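Long-range contact in Rho guanine nucleotide exchange factor 11 (Homo sapiens, PDB 5JHH), which probably activates Rho-family GTPases such as RhoA by promoting exchange of GDP for GTP through its tandem DH and PH domains: residues Tyr224-Asn238 with Leu284-His296. Sequence-based numbering, arbitrary orientation.
Sequences YQKRLDATALERASN and LQKQDEKLLLKCH
At the junction of the DH and PH domains, the long helix 189-227 runs out into a short strand, Leu228-Asp229, that pairs in parallel with 290-292 of the PH sheet. Three backbone hydrogen bonds join the two segments: Leu291 N gives to Arg227 O (2.8 Å), Asp229 N to Leu291 O (2.9 Å) and Leu293 N to Asp229 O (2.9 Å). Thus Leu291 is gripped through both its N and its O by the residues flanking Leu228. The Arg227 side chain bends at chi3 (49°), which brings NE over the carbonyl of Glu289 in a hydrogen bond of 2.9 Å; the donor stands above the carbonyl plane and the bond is bent, 139° at the hydrogen. The guanidinium is flanked on one face by Glu289 OE2, a charge neighbour toward which no N-H points, and on the opposite face by CD1 of Leu291. The same methyl rests on Tyr224, 3.8 Å from its CB, while the Tyr224 hydroxyl bonds to Glu257 and Arg220. A leucine in place of Arg227 would probably leave the Glu289 carbonyl without this donor and the Glu289 carboxylate without its nearby positive charge. On the sheet face of Leu228 and Leu291, Leu228 CD1 meets CD2 of Leu284 at 4.0 Å; on the other, Asp229 and Leu292 lie side by side, with CB and CD2 3.6 Å apart. Beyond the paired strands, Ala230 CB packs on Leu293 CD2 (4.0 Å), and farther along Asn238 OD1 approaches Cys295 SG. Since Gln287-Lys290 forms a type II' turn joining antiparallel strands, the linker strand docks along the outgoing arm of a beta hairpin, an extension of the PH sheet at the DH-PH boundary of a Dbl-family exchange factor.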
ATOM      1  N   TYR A 224       5.124   8.272  21.353  1.00 38.66           N
ATOM      2  CA  TYR A 224       4.038   8.984  21.997  1.00 35.92           C
ATOM      3  C   TYR A 224       4.164   8.980  23.508  1.00 38.05           C
ATOM      4  O   TYR A 224       3.842   9.954  24.108  1.00 33.29           O
ATOM      5  CB  TYR A 224       2.695   8.395  21.665  1.00 29.92           C
ATOM      6  CG  TYR A 224       2.238   8.600  20.255  1.00 31.16           C
ATOM      7  CD1 TYR A 224       2.932   9.401  19.362  1.00 31.18           C
ATOM      8  CD2 TYR A 224       1.083   7.996  19.816  1.00 30.16           C
ATOM      9  CE1 TYR A 224       2.479   9.576  18.075  1.00 28.57           C
ATOM     10  CE2 TYR A 224       0.631   8.165  18.536  1.00 29.52           C
ATOM     11  CZ  TYR A 224       1.345   8.932  17.674  1.00 29.20           C
ATOM     12  OH  TYR A 224       0.855   9.102  16.405  1.00 30.97           O
ATOM     13  N   GLN A 225       4.557   7.860  24.095  1.00 38.37           N
ATOM     14  CA  GLN A 225       4.689   7.750  25.532  1.00 43.87           C
ATOM     15  C   GLN A 225       5.644   8.816  26.106  1.00 48.55           C
ATOM     16  O   GLN A 225       5.269   9.542  27.008  1.00 47.28           O
ATOM     17  CB  GLN A 225       5.179   6.354  25.920  1.00 44.03           C
ATOM     18  CG  GLN A 225       5.057   6.054  27.404  1.00 45.70           C
ATOM     19  CD  GLN A 225       3.642   6.260  27.900  1.00 48.87           C
ATOM     20  OE1 GLN A 225       2.674   5.948  27.206  1.00 44.58           O
ATOM     21  NE2 GLN A 225       3.511   6.798  29.097  1.00 48.99           N
ATOM     22  N   LYS A 226       6.851   8.910  25.561  1.00 47.74           N
ATOM     23  CA  LYS A 226       7.780  10.008  25.863  1.00 53.46           C
ATOM     24  C   LYS A 226       7.135  11.388  25.872  1.00 49.78           C
ATOM     25  O   LYS A 226       7.444  12.206  26.713  1.00 52.90           O
ATOM     26  CB  LYS A 226       8.939  10.020  24.849  1.00 59.22           C
ATOM     27  CG  LYS A 226      10.040   9.027  25.177  1.00 63.69           C
ATOM     28  CD  LYS A 226      11.043   8.837  24.047  1.00 68.63           C
ATOM     29  CE  LYS A 226      11.752   7.483  24.192  1.00 71.73           C
ATOM     30  NZ  LYS A 226      13.117   7.455  23.588  1.00 70.14           N
ATOM     31  N   ARG A 227       6.261  11.638  24.908  1.00 49.34           N
ATOM     32  CA  ARG A 227       5.641  12.931  24.739  1.00 43.57           C
ATOM     33  C   ARG A 227       4.364  13.070  25.510  1.00 42.28           C
ATOM     34  O   ARG A 227       3.716  14.125  25.484  1.00 46.09           O
ATOM     35  CB  ARG A 227       5.296  13.124  23.290  1.00 44.44           C
ATOM     36  CG  ARG A 227       6.503  13.151  22.389  1.00 48.55           C
ATOM     37  CD  ARG A 227       6.082  12.893  20.963  1.00 44.28           C
ATOM     38  NE  ARG A 227       4.966  13.737  20.593  1.00 42.40           N
ATOM     39  CZ  ARG A 227       4.326  13.624  19.431  1.00 45.30           C
ATOM     40  NH1 ARG A 227       4.661  12.671  18.560  1.00 45.09           N
ATOM     41  NH2 ARG A 227       3.323  14.436  19.150  1.00 39.66           N
ATOM     42  N   LEU A 228       3.960  11.984  26.137  1.00 41.19           N
ATOM     43  CA  LEU A 228       2.767  11.987  26.943  1.00 44.27           C
ATOM     44  C   LEU A 228       3.037  12.760  28.202  1.00 47.04           C
ATOM     45  O   LEU A 228       4.017  12.500  28.906  1.00 48.22           O
ATOM     46  CB  LEU A 228       2.390  10.577  27.354  1.00 43.35           C
ATOM     47  CG  LEU A 228       1.042  10.378  28.054  1.00 43.08           C
ATOM     48  CD1 LEU A 228      -0.152  10.732  27.181  1.00 40.36           C
ATOM     49  CD2 LEU A 228       0.925   8.944  28.539  1.00 44.09           C
ATOM     50  N   ASP A 229       2.120  13.671  28.483  1.00 52.55           N
ATOM     51  CA  ASP A 229       2.044  14.362  29.752  1.00 51.70           C
ATOM     52  C   ASP A 229       0.654  14.086  30.307  1.00 48.67           C
ATOM     53  O   ASP A 229      -0.319  14.640  29.813  1.00 40.33           O
ATOM     54  CB  ASP A 229       2.239  15.859  29.500  1.00 59.54           C
ATOM     55  CG  ASP A 229       1.994  16.721  30.741  1.00 63.23           C
ATOM     56  OD1 ASP A 229       1.332  16.271  31.701  1.00 61.27           O
ATOM     57  OD2 ASP A 229       2.441  17.879  30.715  1.00 56.48           O
ATOM     58  N   ALA A 230       0.574  13.198  31.300  1.00 49.46           N
ATOM     59  CA  ALA A 230      -0.670  12.927  32.029  1.00 54.63           C
ATOM     60  C   ALA A 230      -0.595  13.567  33.421  1.00 62.93           C
ATOM     61  O   ALA A 230      -0.944  12.943  34.432  1.00 67.51           O
ATOM     62  CB  ALA A 230      -0.893  11.427  32.167  1.00 52.52           C
ATOM     63  N   THR A 231      -0.148  14.815  33.457  1.00 59.46           N
ATOM     64  CA  THR A 231       0.189  15.477  34.710  1.00 61.16           C
ATOM     65  C   THR A 231      -1.070  16.030  35.387  1.00 61.87           C
ATOM     66  O   THR A 231      -1.350  15.705  36.533  1.00 53.39           O
ATOM     67  CB  THR A 231       1.249  16.567  34.467  1.00 57.45           C
ATOM     68  OG1 THR A 231       2.279  16.407  35.427  1.00 61.86           O
ATOM     69  CG2 THR A 231       0.678  18.001  34.460  1.00 54.14           C
ATOM     70  N   ALA A 232      -1.893  16.762  34.646  1.00 60.89           N
ATOM     71  CA  ALA A 232      -3.132  17.276  35.201  1.00 62.34           C
ATOM     72  C   ALA A 232      -4.056  16.175  35.777  1.00 69.26           C
ATOM     73  O   ALA A 232      -5.108  16.473  36.312  1.00 67.51           O
ATOM     74  CB  ALA A 232      -3.863  18.084  34.140  1.00 64.50           C
ATOM     75  N   LEU A 233      -3.690  14.906  35.631  1.00 77.91           N
ATOM     76  CA  LEU A 233      -4.459  13.814  36.200  1.00 78.41           C
ATOM     77  C   LEU A 233      -3.742  13.222  37.398  1.00 86.16           C
ATOM     78  O   LEU A 233      -4.284  12.346  38.059  1.00 86.42           O
ATOM     79  CB  LEU A 233      -4.708  12.728  35.148  1.00 80.99           C
ATOM     80  CG  LEU A 233      -5.686  13.132  34.033  1.00 80.46           C
ATOM     81  CD1 LEU A 233      -5.028  14.061  33.038  1.00 88.93           C
ATOM     82  CD2 LEU A 233      -6.224  11.931  33.283  1.00 80.34           C
ATOM     83  N   GLU A 234      -2.517  13.676  37.657  1.00104.27           N
ATOM     84  CA  GLU A 234      -1.840  13.411  38.932  1.00122.64           C
ATOM     85  C   GLU A 234      -2.630  13.972  40.114  1.00132.81           C
ATOM     86  O   GLU A 234      -2.543  13.437  41.223  1.00146.16           O
ATOM     87  CB  GLU A 234      -0.440  14.040  38.967  1.00125.27           C
ATOM     88  CG  GLU A 234      -0.013  14.556  40.340  1.00127.92           C
ATOM     89  CD  GLU A 234       1.045  15.636  40.252  1.00130.10           C
ATOM     90  OE1 GLU A 234       0.859  16.694  40.894  1.00118.35           O
ATOM     91  OE2 GLU A 234       2.052  15.430  39.534  1.00126.46           O
ATOM     92  N   ARG A 235      -3.359  15.069  39.882  1.00124.46           N
ATOM     93  CA  ARG A 235      -4.431  15.483  40.794  1.00112.29           C
ATOM     94  C   ARG A 235      -5.649  14.717  40.260  1.00107.51           C
ATOM     95  O   ARG A 235      -5.493  13.687  39.611  1.00112.33           O
ATOM     96  CB  ARG A 235      -4.649  17.013  40.768  1.00105.81           C
ATOM     97  CG  ARG A 235      -4.851  17.643  39.393  1.00107.05           C
ATOM     98  CD  ARG A 235      -6.310  17.864  39.008  1.00112.11           C
ATOM     99  NE  ARG A 235      -7.028  18.715  39.961  1.00117.19           N
ATOM    100  CZ  ARG A 235      -7.923  19.655  39.637  1.00113.03           C
ATOM    101  NH1 ARG A 235      -8.500  20.360  40.603  1.00105.06           N
ATOM    102  NH2 ARG A 235      -8.247  19.908  38.368  1.00111.28           N
ATOM    103  N   ALA A 236      -6.850  15.177  40.578  1.00111.25           N
ATOM    104  CA  ALA A 236      -8.088  14.695  39.957  1.00104.24           C
ATOM    105  C   ALA A 236      -9.074  15.844  40.047  1.00100.90           C
ATOM    106  O   ALA A 236      -8.905  16.708  40.899  1.00111.05           O
ATOM    107  CB  ALA A 236      -8.589  13.502  40.773  1.00 96.23           C
ATOM    108  N   SER A 237     -10.076  15.908  39.180  1.00 98.52           N
ATOM    109  CA  SER A 237     -11.292  16.639  39.559  1.00 99.33           C
ATOM    110  C   SER A 237     -12.349  15.570  39.726  1.00 99.79           C
ATOM    111  O   SER A 237     -12.436  14.952  40.792  1.00 84.02           O
ATOM    112  CB  SER A 237     -11.703  17.792  38.598  1.00 91.17           C
ATOM    113  OG  SER A 237     -11.550  17.508  37.218  1.00 81.71           O
ATOM    114  N   ASN A 238     -13.067  15.270  38.651  1.00103.80           N
ATOM    115  CA  ASN A 238     -14.005  14.169  38.684  1.00105.28           C
ATOM    116  C   ASN A 238     -13.255  12.846  38.956  1.00109.72           C
ATOM    117  O   ASN A 238     -12.119  12.661  38.499  1.00 94.51           O
ATOM    118  CB  ASN A 238     -14.877  14.148  37.410  1.00102.77           C
ATOM    119  CG  ASN A 238     -14.195  13.496  36.218  1.00 86.62           C
ATOM    120  OD1 ASN A 238     -13.683  14.177  35.334  1.00 72.04           O
ATOM    121  ND2 ASN A 238     -14.237  12.174  36.166  1.00 84.61           N
ATOM    122  N   LEU A 284      -6.352  13.314  23.224  1.00 47.99           N
ATOM    123  CA  LEU A 284      -5.143  14.033  23.501  1.00 45.40           C
ATOM    124  C   LEU A 284      -5.224  15.368  22.839  1.00 44.97           C
ATOM    125  O   LEU A 284      -5.842  15.520  21.774  1.00 37.33           O
ATOM    126  CB  LEU A 284      -3.930  13.272  22.995  1.00 47.46           C
ATOM    127  CG  LEU A 284      -3.643  11.919  23.637  1.00 50.87           C
ATOM    128  CD1 LEU A 284      -2.510  11.207  22.909  1.00 48.93           C
ATOM    129  CD2 LEU A 284      -3.292  12.091  25.103  1.00 51.83           C
ATOM    130  N   GLN A 285      -4.587  16.330  23.494  1.00 47.93           N
ATOM    131  CA  GLN A 285      -4.422  17.652  22.948  1.00 55.06           C
ATOM    132  C   GLN A 285      -2.989  17.836  22.503  1.00 50.45           C
ATOM    133  O   GLN A 285      -2.063  17.527  23.245  1.00 46.28           O
ATOM    134  CB  GLN A 285      -4.756  18.666  24.024  1.00 63.53           C
ATOM    135  CG  GLN A 285      -5.321  19.958  23.493  1.00 65.57           C
ATOM    136  CD  GLN A 285      -5.802  20.837  24.617  1.00 65.35           C
ATOM    137  OE1 GLN A 285      -5.803  20.434  25.786  1.00 61.58           O
ATOM    138  NE2 GLN A 285      -6.206  22.045  24.277  1.00 66.54           N
ATOM    139  N   LYS A 286      -2.808  18.304  21.279  1.00 51.31           N
ATOM    140  CA  LYS A 286      -1.477  18.575  20.779  1.00 56.81           C
ATOM    141  C   LYS A 286      -1.095  19.918  21.386  1.00 61.30           C
ATOM    142  O   LYS A 286      -1.916  20.822  21.446  1.00 64.07           O
ATOM    143  CB  LYS A 286      -1.431  18.636  19.241  1.00 57.22           C
ATOM    144  CG  LYS A 286      -1.521  17.288  18.524  1.00 63.30           C
ATOM    145  CD  LYS A 286      -0.425  17.075  17.460  1.00 70.89           C
ATOM    146  CE  LYS A 286      -0.848  16.075  16.357  1.00 80.74           C
ATOM    147  NZ  LYS A 286       0.148  15.016  15.963  1.00 75.27           N
ATOM    148  N   GLN A 287       0.137  20.036  21.858  1.00 59.36           N
ATOM    149  CA  GLN A 287       0.582  21.215  22.574  1.00 61.39           C
ATOM    150  C   GLN A 287       2.066  21.258  22.389  1.00 55.85           C
ATOM    151  O   GLN A 287       2.814  20.631  23.152  1.00 47.93           O
ATOM    152  CB  GLN A 287       0.213  21.075  24.051  1.00 72.44           C
ATOM    153  CG  GLN A 287       1.145  21.726  25.061  1.00 79.70           C
ATOM    154  CD  GLN A 287       0.756  23.143  25.379  1.00 83.16           C
ATOM    155  OE1 GLN A 287       1.322  24.082  24.824  1.00 93.95           O
ATOM    156  NE2 GLN A 287      -0.220  23.310  26.269  1.00 84.19           N
ATOM    157  N   ASP A 288       2.477  21.966  21.341  1.00 58.50           N
ATOM    158  CA  ASP A 288       3.819  21.834  20.785  1.00 63.44           C
ATOM    159  C   ASP A 288       4.035  20.380  20.405  1.00 63.43           C
ATOM    160  O   ASP A 288       3.334  19.855  19.534  1.00 50.19           O
ATOM    161  CB  ASP A 288       4.911  22.330  21.765  1.00 67.62           C
ATOM    162  CG  ASP A 288       5.098  23.846  21.728  1.00 68.31           C
ATOM    163  OD1 ASP A 288       4.365  24.533  20.984  1.00 65.06           O
ATOM    164  OD2 ASP A 288       5.986  24.349  22.446  1.00 64.79           O
ATOM    165  N   GLU A 289       4.975  19.731  21.082  1.00 59.39           N
ATOM    166  CA  GLU A 289       5.347  18.397  20.739  1.00 65.40           C
ATOM    167  C   GLU A 289       4.877  17.494  21.844  1.00 62.58           C
ATOM    168  O   GLU A 289       5.269  16.342  21.916  1.00 61.07           O
ATOM    169  CB  GLU A 289       6.869  18.291  20.556  1.00 68.56           C
ATOM    170  CG  GLU A 289       7.278  17.316  19.447  1.00 79.02           C
ATOM    171  CD  GLU A 289       6.845  17.763  18.045  1.00 90.21           C
ATOM    172  OE1 GLU A 289       7.320  18.835  17.598  1.00 95.58           O
ATOM    173  OE2 GLU A 289       6.045  17.041  17.379  1.00 81.95           O
ATOM    174  N   LYS A 290       4.037  18.011  22.724  1.00 61.37           N
ATOM    175  CA  LYS A 290       3.597  17.210  23.842  1.00 60.18           C
ATOM    176  C   LYS A 290       2.157  16.786  23.610  1.00 50.68           C
ATOM    177  O   LYS A 290       1.441  17.392  22.814  1.00 41.48           O
ATOM    178  CB  LYS A 290       3.815  17.952  25.165  1.00 67.78           C
ATOM    179  CG  LYS A 290       5.307  18.239  25.445  1.00 74.82           C
ATOM    180  CD  LYS A 290       5.799  17.671  26.783  1.00 76.94           C
ATOM    181  CE  LYS A 290       6.504  16.315  26.671  1.00 79.63           C
ATOM    182  NZ  LYS A 290       6.179  15.379  27.805  1.00 80.04           N
ATOM    183  N   LEU A 291       1.794  15.664  24.225  1.00 47.09           N
ATOM    184  CA  LEU A 291       0.454  15.085  24.099  1.00 48.61           C
ATOM    185  C   LEU A 291      -0.147  15.113  25.481  1.00 46.24           C
ATOM    186  O   LEU A 291       0.268  14.360  26.379  1.00 43.08           O
ATOM    187  CB  LEU A 291       0.492  13.627  23.585  1.00 45.48           C
ATOM    188  CG  LEU A 291       1.106  13.429  22.199  1.00 43.55           C
ATOM    189  CD1 LEU A 291       1.339  11.957  21.894  1.00 42.87           C
ATOM    190  CD2 LEU A 291       0.273  14.091  21.120  1.00 42.71           C
ATOM    191  N   LEU A 292      -1.116  16.005  25.641  1.00 47.46           N
ATOM    192  CA  LEU A 292      -1.644  16.319  26.940  1.00 48.83           C
ATOM    193  C   LEU A 292      -2.868  15.507  27.213  1.00 46.79           C
ATOM    194  O   LEU A 292      -3.891  15.647  26.522  1.00 40.73           O
ATOM    195  CB  LEU A 292      -2.042  17.782  27.003  1.00 54.17           C
ATOM    196  CG  LEU A 292      -0.920  18.800  26.934  1.00 58.39           C
ATOM    197  CD1 LEU A 292      -1.530  20.141  27.321  1.00 63.80           C
ATOM    198  CD2 LEU A 292       0.257  18.421  27.839  1.00 61.19           C
ATOM    199  N   LEU A 293      -2.770  14.687  28.247  1.00 46.71           N
ATOM    200  CA  LEU A 293      -3.930  14.013  28.779  1.00 54.51           C
ATOM    201  C   LEU A 293      -4.490  14.904  29.896  1.00 64.24           C
ATOM    202  O   LEU A 293      -3.787  15.168  30.892  1.00 73.49           O
ATOM    203  CB  LEU A 293      -3.497  12.650  29.303  1.00 59.52           C
ATOM    204  CG  LEU A 293      -4.529  11.536  29.355  1.00 59.65           C
ATOM    205  CD1 LEU A 293      -5.267  11.411  28.039  1.00 59.99           C
ATOM    206  CD2 LEU A 293      -3.866  10.214  29.726  1.00 58.48           C
ATOM    207  N   LYS A 294      -5.725  15.390  29.707  1.00 63.52           N
ATOM    208  CA  LYS A 294      -6.275  16.508  30.487  1.00 71.26           C
ATOM    209  C   LYS A 294      -7.807  16.563  30.469  1.00 72.25           C
ATOM    210  O   LYS A 294      -8.417  16.458  29.389  1.00 73.15           O
ATOM    211  CB  LYS A 294      -5.764  17.820  29.888  1.00 80.27           C
ATOM    212  CG  LYS A 294      -5.401  18.894  30.902  1.00 87.59           C
ATOM    213  CD  LYS A 294      -5.036  20.203  30.210  1.00 87.58           C
ATOM    214  CE  LYS A 294      -6.210  20.754  29.414  1.00 85.67           C
ATOM    215  NZ  LYS A 294      -6.031  22.194  29.084  1.00 86.90           N
ATOM    216  N   CYS A 295      -8.410  16.816  31.639  1.00 65.55           N
ATOM    217  CA  CYS A 295      -9.878  16.973  31.772  1.00 62.23           C
ATOM    218  C   CYS A 295     -10.452  18.240  31.087  1.00 63.97           C
ATOM    219  O   CYS A 295      -9.727  19.189  30.818  1.00 69.81           O
ATOM    220  CB  CYS A 295     -10.298  16.927  33.244  1.00 59.02           C
ATOM    221  SG  CYS A 295     -10.548  15.258  33.908  1.00 63.06           S
ATOM    222  N   HIS A 296     -11.745  18.205  30.754  1.00 68.94           N
ATOM    223  CA  HIS A 296     -12.448  19.301  30.056  1.00 71.57           C
ATOM    224  C   HIS A 296     -11.769  19.735  28.740  1.00 72.80           C
ATOM    225  O   HIS A 296     -10.952  19.012  28.156  1.00 62.62           O
ATOM    226  CB  HIS A 296     -12.611  20.507  30.996  1.00 81.63           C
ATOM    227  CG  HIS A 296     -13.907  21.246  30.828  1.00 85.49           C
ATOM    228  ND1 HIS A 296     -14.298  21.793  29.624  1.00 84.96           N
ATOM    229  CD2 HIS A 296     -14.886  21.550  31.713  1.00 82.31           C
ATOM    230  CE1 HIS A 296     -15.468  22.387  29.770  1.00 80.23           C
ATOM    231  NE2 HIS A 296     -15.849  22.252  31.028  1.00 86.85           N
TER
HETATM  232  O   HOH W   1      -2.018  16.708  31.551  1.00 30.00           O